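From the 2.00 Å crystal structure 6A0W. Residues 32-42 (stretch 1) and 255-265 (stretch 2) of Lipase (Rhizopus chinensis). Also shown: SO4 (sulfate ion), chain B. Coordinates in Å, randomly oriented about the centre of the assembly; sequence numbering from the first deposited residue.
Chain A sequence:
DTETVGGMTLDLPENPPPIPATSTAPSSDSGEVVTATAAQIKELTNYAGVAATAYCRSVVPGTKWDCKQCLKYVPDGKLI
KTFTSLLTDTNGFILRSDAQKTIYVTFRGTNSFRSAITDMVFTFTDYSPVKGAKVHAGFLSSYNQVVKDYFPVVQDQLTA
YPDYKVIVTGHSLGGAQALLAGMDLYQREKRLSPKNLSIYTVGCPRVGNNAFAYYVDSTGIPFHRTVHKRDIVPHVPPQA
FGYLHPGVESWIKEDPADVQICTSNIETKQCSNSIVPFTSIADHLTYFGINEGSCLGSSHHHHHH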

ATOM      1  N   GLU A  32      13.433   3.090 -17.267  1.00 61.51           N
ATOM      2  CA  GLU A  32      12.682   3.982 -18.124  1.00 60.04           C
ATOM      3  C   GLU A  32      11.316   4.345 -17.518  1.00 58.89           C
ATOM      4  O   GLU A  32      10.869   3.770 -16.526  1.00 54.55           O
ATOM      5  CB  GLU A  32      12.495   3.342 -19.491  1.00 55.35           C
ATOM      6  CG  GLU A  32      11.777   2.005 -19.421  1.00 62.45           C
ATOM      7  CD  GLU A  32      10.372   2.058 -19.991  1.00 95.43           C
ATOM      8  OE1 GLU A  32       9.689   3.087 -19.784  1.00126.58           O
ATOM      9  OE2 GLU A  32       9.920   1.057 -20.597  1.00101.62           O
ATOM     10  N   VAL A  33      10.655   5.300 -18.160  1.00 41.62           N
ATOM     11  CA  VAL A  33       9.479   5.989 -17.629  1.00 44.76           C
ATOM     12  C   VAL A  33       8.430   6.047 -18.710  1.00 40.93           C
ATOM     13  O   VAL A  33       8.634   6.676 -19.737  1.00 48.27           O
ATOM     14  CB  VAL A  33       9.841   7.428 -17.244  1.00 41.06           C
ATOM     15  CG1 VAL A  33       8.597   8.178 -16.793  1.00 46.44           C
ATOM     16  CG2 VAL A  33      10.933   7.404 -16.185  1.00 43.25           C
ATOM     17  N   VAL A  34       7.287   5.446 -18.469  1.00 38.15           N
ATOM     18  CA  VAL A  34       6.271   5.361 -19.491  1.00 38.19           C
ATOM     19  C   VAL A  34       4.967   5.839 -18.886  1.00 44.89           C
ATOM     20  O   VAL A  34       4.670   5.587 -17.703  1.00 37.06           O
ATOM     21  CB  VAL A  34       6.140   3.898 -19.986  1.00 43.95           C
ATOM     22  CG1 VAL A  34       5.580   3.006 -18.904  1.00 51.84           C
ATOM     23  CG2 VAL A  34       5.249   3.804 -21.198  1.00 45.95           C
ATOM     24  N   THR A  35       4.134   6.438 -19.726  1.00 32.66           N
ATOM     25  CA  THR A  35       2.869   6.966 -19.293  1.00 33.11           C
ATOM     26  C   THR A  35       1.947   5.774 -19.117  1.00 35.22           C
ATOM     27  O   THR A  35       1.917   4.893 -19.958  1.00 33.11           O
ATOM     28  CB  THR A  35       2.342   8.009 -20.316  1.00 31.26           C
ATOM     29  OG1 THR A  35       3.242   9.119 -20.302  1.00 35.79           O
ATOM     30  CG2 THR A  35       0.954   8.476 -19.949  1.00 33.66           C
ATOM     31  N   ALA A  36       1.183   5.743 -18.024  1.00 29.80           N
ATOM     32  CA  ALA A  36       0.252   4.643 -17.802  1.00 29.28           C
ATOM     33  C   ALA A  36      -0.903   4.738 -18.789  1.00 35.78           C
ATOM     34  O   ALA A  36      -1.437   5.810 -19.042  1.00 34.16           O
ATOM     35  CB  ALA A  36      -0.274   4.656 -16.365  1.00 32.48           C
ATOM     36  N   THR A  37      -1.288   3.610 -19.351  1.00 36.07           N
ATOM     37  CA  THR A  37      -2.498   3.568 -20.122  1.00 39.52           C
ATOM     38  C   THR A  37      -3.742   3.731 -19.268  1.00 50.18           C
ATOM     39  O   THR A  37      -3.733   3.483 -18.056  1.00 35.09           O
ATOM     40  CB  THR A  37      -2.626   2.231 -20.849  1.00 44.28           C
ATOM     41  OG1 THR A  37      -2.863   1.196 -19.885  1.00 37.54           O
ATOM     42  CG2 THR A  37      -1.359   1.953 -21.709  1.00 42.26           C
ATOM     43  N   ALA A  38      -4.832   4.066 -19.956  1.00 43.28           N
ATOM     44  CA  ALA A  38      -6.132   4.204 -19.341  1.00 50.04           C
ATOM     45  C   ALA A  38      -6.467   2.940 -18.580  1.00 45.30           C
ATOM     46  O   ALA A  38      -7.045   2.996 -17.493  1.00 37.74           O
ATOM     47  CB  ALA A  38      -7.198   4.468 -20.404  1.00 47.87           C
ATOM     48  N   ALA A  39      -6.256   1.809 -19.236  1.00 39.42           N
ATOM     49  CA  ALA A  39      -6.541   0.507 -18.611  1.00 42.51           C
ATOM     50  C   ALA A  39      -5.760   0.287 -17.295  1.00 36.57           C
ATOM     51  O   ALA A  39      -6.344  -0.195 -16.339  1.00 37.20           O
ATOM     52  CB  ALA A  39      -6.246  -0.632 -19.578  1.00 44.23           C
ATOM     53  N   GLN A  40      -4.461   0.600 -17.287  1.00 31.88           N
ATOM     54  CA  GLN A  40      -3.621   0.498 -16.090  1.00 32.65           C
ATOM     55  C   GLN A  40      -4.091   1.440 -14.995  1.00 37.55           C
ATOM     56  O   GLN A  40      -4.297   1.015 -13.864  1.00 32.67           O
ATOM     57  CB  GLN A  40      -2.157   0.784 -16.403  1.00 32.16           C
ATOM     58  CG  GLN A  40      -1.483  -0.279 -17.257  1.00 34.08           C
ATOM     59  CD  GLN A  40      -0.108   0.130 -17.727  1.00 41.59           C
ATOM     60  OE1 GLN A  40       0.084   1.197 -18.309  1.00 36.49           O
ATOM     61  NE2 GLN A  40       0.886  -0.694 -17.397  1.00 42.74           N
ATOM     62  N   ILE A  41      -4.437   2.665 -15.375  1.00 34.17           N
ATOM     63  CA  ILE A  41      -4.986   3.639 -14.424  1.00 33.34           C
ATOM     64  C   ILE A  41      -6.276   3.108 -13.810  1.00 33.70           C
ATOM     65  O   ILE A  41      -6.519   3.247 -12.610  1.00 33.91           O
ATOM     66  CB  ILE A  41      -5.191   5.039 -15.087  1.00 31.84           C
ATOM     67  CG1 ILE A  41      -3.843   5.700 -15.341  1.00 34.54           C
ATOM     68  CG2 ILE A  41      -6.078   5.970 -14.261  1.00 29.64           C
ATOM     69  CD1 ILE A  41      -3.928   6.842 -16.327  1.00 40.23           C
ATOM     70  N   LYS A  42      -7.149   2.573 -14.639  1.00 32.43           N
ATOM     71  CA  LYS A  42      -8.378   2.015 -14.116  1.00 33.26           C
ATOM     72  C   LYS A  42      -8.119   0.924 -13.072  1.00 36.22           C
ATOM     73  O   LYS A  42      -8.838   0.781 -12.080  1.00 32.35           O
ATOM     74  CB  LYS A  42      -9.197   1.440 -15.254  1.00 40.70           C
ATOM     75  CG  LYS A  42     -10.602   1.032 -14.855  1.00 48.97           C
ATOM     76  CD  LYS A  42     -11.391   0.662 -16.101  1.00 62.55           C
ATOM     77  CE  LYS A  42     -12.849   1.069 -15.988  1.00 73.89           C
ATOM     78  NZ  LYS A  42     -13.706  -0.130 -15.794  1.00 86.24           N
TER
HETATM   79  S   SO4 B 401       0.741  -3.928 -15.349  1.00 52.43           S
HETATM   80  O1  SO4 B 401       1.214  -3.207 -14.176  1.00 57.82           O
HETATM   81  O2  SO4 B 401      -0.706  -3.827 -15.477  1.00 57.84           O
HETATM   82  O3  SO4 B 401       1.396  -3.365 -16.523  1.00 67.24           O
HETATM   83  O4  SO4 B 401       1.107  -5.332 -15.238  1.00 63.59           O
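Stretch 2 (255-265) DPADVQICTSN

Stretch 2 lies beside stretch 1 as an antiparallel partner strand. Residues 258-262 are extended and run against strand 33-35 with 148° between their N-to-C directions and a closest axial approach of 4.6 Å. The register pairs Val33 with Cys262, Val34 with Ile261 and Thr35 with Gln260, and the CA atoms of these pairs lie 4.5, 5.2 and 4.5 Å apart.

The backbone is satisfied in alternation. At the hydrogen-bonded pair, Val34 N donates to Ile261 O at 2.9 Å and Ile261 N donates to Val34 O at 2.7 Å, closing a small ring between the strands. Two residues further along each way, the same pattern of bonds continues: Ala36 N gives a nearly straight bond to Val259 O (2.8 Å, 175°), and Thr263 N donates to Glu32 O at 3.0 Å. Glu32 O is heavily used, since it also accepts from Thr263 OG1 at 3.0 Å and from water 1 at 2.7 Å; that water in turn accepts from Ser264 N at 3.1 Å. Ile261 O receives, besides its amide bond, a CA-H...O contact from Val33 CA at 3.2 Å. At the other end water 3 donates to both Ala36 O and Ala257 O, 2.8 Å from each, bridging the two stretches where direct pairing stops.

Side chains divide by face. With Val33 and Cys262, Thr35 and Gln260 share one face, where Gln260 NE2 donates to Thr35 OG1 at 2.8 Å and to Asp258 OD1 at 3.0 Å, so a single amide nitrogen serves two acceptors. Gln260 OE1 is satisfied by water 2, which donates to it at 2.6 Å and also lies in hydrogen-bonding contact with Thr35 OG1 at 2.8 Å. Beside this polar cluster, Val33 CG2 packs on Cys262 SG at 3.8 Å.

Val34 and Ile261 occupy the other face, with Val34 CG1 4.0 Å from Ile261 CB. Ile261 CD1 reaches Ala36 CB at 3.7 Å. After the strand, the chain turns into a helix capped at Thr37, whose OG1 accepts from Gln40 N at 3.1 Å; Thr37 N is answered by Gln40 OE1 at 3.0 Å. Gln40 NE2 donates to the sulfate O3 at 2.9 Å. The helix then brings Ile41 back to the partner strand, its CD1 3.6 Å from Val259 CG2.

The rule is economical: amides pair strand to strand, side chains and waters take up further carbonyl capacity, and aliphatic groups fill the space between helix and strand.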

ATOM      1  N   ASP A 255      -4.411  14.013 -12.596  1.00 29.96           N
ATOM      2  CA  ASP A 255      -5.443  13.251 -13.283  1.00 32.36           C
ATOM      3  C   ASP A 255      -6.158  14.090 -14.346  1.00 31.74           C
ATOM      4  O   ASP A 255      -6.158  15.304 -14.258  1.00 31.74           O
ATOM      5  CB  ASP A 255      -6.459  12.726 -12.276  1.00 39.16           C
ATOM      6  CG  ASP A 255      -6.011  11.401 -11.611  1.00 51.70           C
ATOM      7  OD1 ASP A 255      -5.532  10.472 -12.335  1.00 46.38           O
ATOM      8  OD2 ASP A 255      -6.233  11.300 -10.382  1.00 50.64           O
ATOM      9  N   PRO A 256      -6.863  13.440 -15.263  1.00 33.90           N
ATOM     10  CA  PRO A 256      -7.065  11.979 -15.233  1.00 31.85           C
ATOM     11  C   PRO A 256      -5.998  11.142 -15.964  1.00 36.26           C
ATOM     12  O   PRO A 256      -6.102   9.919 -15.935  1.00 36.69           O
ATOM     13  CB  PRO A 256      -8.407  11.787 -15.951  1.00 31.80           C
ATOM     14  CG  PRO A 256      -8.486  12.980 -16.872  1.00 40.94           C
ATOM     15  CD  PRO A 256      -7.641  14.096 -16.323  1.00 37.53           C
ATOM     16  N   ALA A 257      -5.099  11.753 -16.739  1.00 33.43           N
ATOM     17  CA  ALA A 257      -4.287  10.948 -17.658  1.00 34.04           C
ATOM     18  C   ALA A 257      -2.787  11.008 -17.387  1.00 30.95           C
ATOM     19  O   ALA A 257      -2.027  10.204 -17.945  1.00 29.26           O
ATOM     20  CB  ALA A 257      -4.583  11.328 -19.093  1.00 36.56           C
ATOM     21  N   ASP A 258      -2.322  12.005 -16.628  1.00 29.55           N
ATOM     22  CA  ASP A 258      -0.877  12.150 -16.453  1.00 31.52           C
ATOM     23  C   ASP A 258      -0.452  11.326 -15.231  1.00 34.49           C
ATOM     24  O   ASP A 258      -0.154  11.879 -14.181  1.00 30.94           O
ATOM     25  CB  ASP A 258      -0.431  13.612 -16.354  1.00 32.12           C
ATOM     26  CG  ASP A 258       1.067  13.760 -16.341  1.00 35.07           C
ATOM     27  OD1 ASP A 258       1.730  12.749 -16.612  1.00 37.58           O
ATOM     28  OD2 ASP A 258       1.601  14.872 -16.083  1.00 32.01           O
ATOM     29  N   VAL A 259      -0.449   9.998 -15.391  1.00 33.48           N
ATOM     30  CA  VAL A 259       0.120   9.061 -14.411  1.00 30.93           C
ATOM     31  C   VAL A 259       1.353   8.397 -14.998  1.00 28.10           C
ATOM     32  O   VAL A 259       1.266   7.768 -16.041  1.00 30.45           O
ATOM     33  CB  VAL A 259      -0.899   7.972 -14.059  1.00 33.52           C
ATOM     34  CG1 VAL A 259      -0.347   7.076 -12.945  1.00 31.23           C
ATOM     35  CG2 VAL A 259      -2.233   8.591 -13.618  1.00 30.17           C
ATOM     36  N   GLN A 260       2.516   8.607 -14.402  1.00 29.26           N
ATOM     37  CA  GLN A 260       3.765   8.118 -14.985  1.00 30.36           C
ATOM     38  C   GLN A 260       4.243   6.855 -14.245  1.00 39.70           C
ATOM     39  O   GLN A 260       4.311   6.839 -13.009  1.00 35.95           O
ATOM     40  CB  GLN A 260       4.854   9.187 -14.895  1.00 34.09           C
ATOM     41  CG  GLN A 260       4.584  10.399 -15.783  1.00 42.19           C
ATOM     42  CD  GLN A 260       4.355  10.014 -17.254  1.00 44.59           C
ATOM     43  OE1 GLN A 260       5.133   9.255 -17.827  1.00 49.28           O
ATOM     44  NE2 GLN A 260       3.257  10.470 -17.837  1.00 46.70           N
ATOM     45  N   ILE A 261       4.645   5.844 -15.008  1.00 36.26           N
ATOM     46  CA  ILE A 261       5.244   4.628 -14.481  1.00 29.58           C
ATOM     47  C   ILE A 261       6.758   4.611 -14.623  1.00 35.16           C
ATOM     48  O   ILE A 261       7.325   4.628 -15.721  1.00 36.44           O
ATOM     49  CB  ILE A 261       4.603   3.375 -15.093  1.00 31.60           C
ATOM     50  CG1 ILE A 261       3.111   3.440 -14.922  1.00 26.66           C
ATOM     51  CG2 ILE A 261       5.184   2.075 -14.500  1.00 34.92           C
ATOM     52  CD1 ILE A 261       2.357   2.242 -15.487  1.00 35.20           C
ATOM     53  N   CYS A 262       7.441   4.604 -13.490  1.00 27.77           N
ATOM     54  CA  CYS A 262       8.854   4.321 -13.483  1.00 33.47           C
ATOM     55  C   CYS A 262       9.006   2.804 -13.376  1.00 37.13           C
ATOM     56  O   CYS A 262       8.841   2.239 -12.296  1.00 34.30           O
ATOM     57  CB  CYS A 262       9.568   5.054 -12.345  1.00 36.23           C
ATOM     58  SG  CYS A 262       9.753   6.853 -12.585  1.00 45.22           S
ATOM     59  N   THR A 263       9.322   2.158 -14.502  1.00 33.33           N
ATOM     60  CA  THR A 263       9.175   0.714 -14.648  1.00 31.75           C
ATOM     61  C   THR A 263      10.233  -0.088 -13.877  1.00 28.91           C
ATOM     62  O   THR A 263      10.111  -1.287 -13.746  1.00 32.41           O
ATOM     63  CB  THR A 263       9.296   0.283 -16.129  1.00 33.88           C
ATOM     64  OG1 THR A 263      10.509   0.841 -16.653  1.00 31.50           O
ATOM     65  CG2 THR A 263       8.092   0.753 -16.914  1.00 37.41           C
ATOM     66  N   SER A 264      11.302   0.553 -13.454  1.00 30.24           N
ATOM     67  CA  SER A 264      12.318  -0.108 -12.653  1.00 36.41           C
ATOM     68  C   SER A 264      11.751  -0.608 -11.318  1.00 35.16           C
ATOM     69  O   SER A 264      10.854   0.022 -10.764  1.00 28.15           O
ATOM     70  CB  SER A 264      13.449   0.909 -12.405  1.00 42.54           C
ATOM     71  OG  SER A 264      14.294   0.560 -11.297  1.00 51.37           O
ATOM     72  N   ASN A 265      12.344  -1.653 -10.737  1.00 30.14           N
ATOM     73  CA  ASN A 265      11.802  -2.269  -9.519  1.00 33.07           C
ATOM     74  C   ASN A 265      12.548  -1.853  -8.221  1.00 33.69           C
ATOM     75  O   ASN A 265      12.403  -2.475  -7.166  1.00 28.75           O
ATOM     76  CB  ASN A 265      11.734  -3.794  -9.667  1.00 31.15           C
ATOM     77  CG  ASN A 265      13.113  -4.439  -9.850  1.00 31.64           C
ATOM     78  OD1 ASN A 265      14.154  -3.763  -9.848  1.00 28.39           O
ATOM     79  ND2 ASN A 265      13.116  -5.753  -9.989  1.00 30.05           N
TER
HETATM   80  O   HOH W   1      12.117   3.420 -14.109  1.00 47.78           O
HETATM   81  O   HOH W   2       6.014   9.419 -20.228  1.00 45.33           O
HETATM   82  O   HOH W   3      -2.943   8.069 -19.578  1.00 36.49           O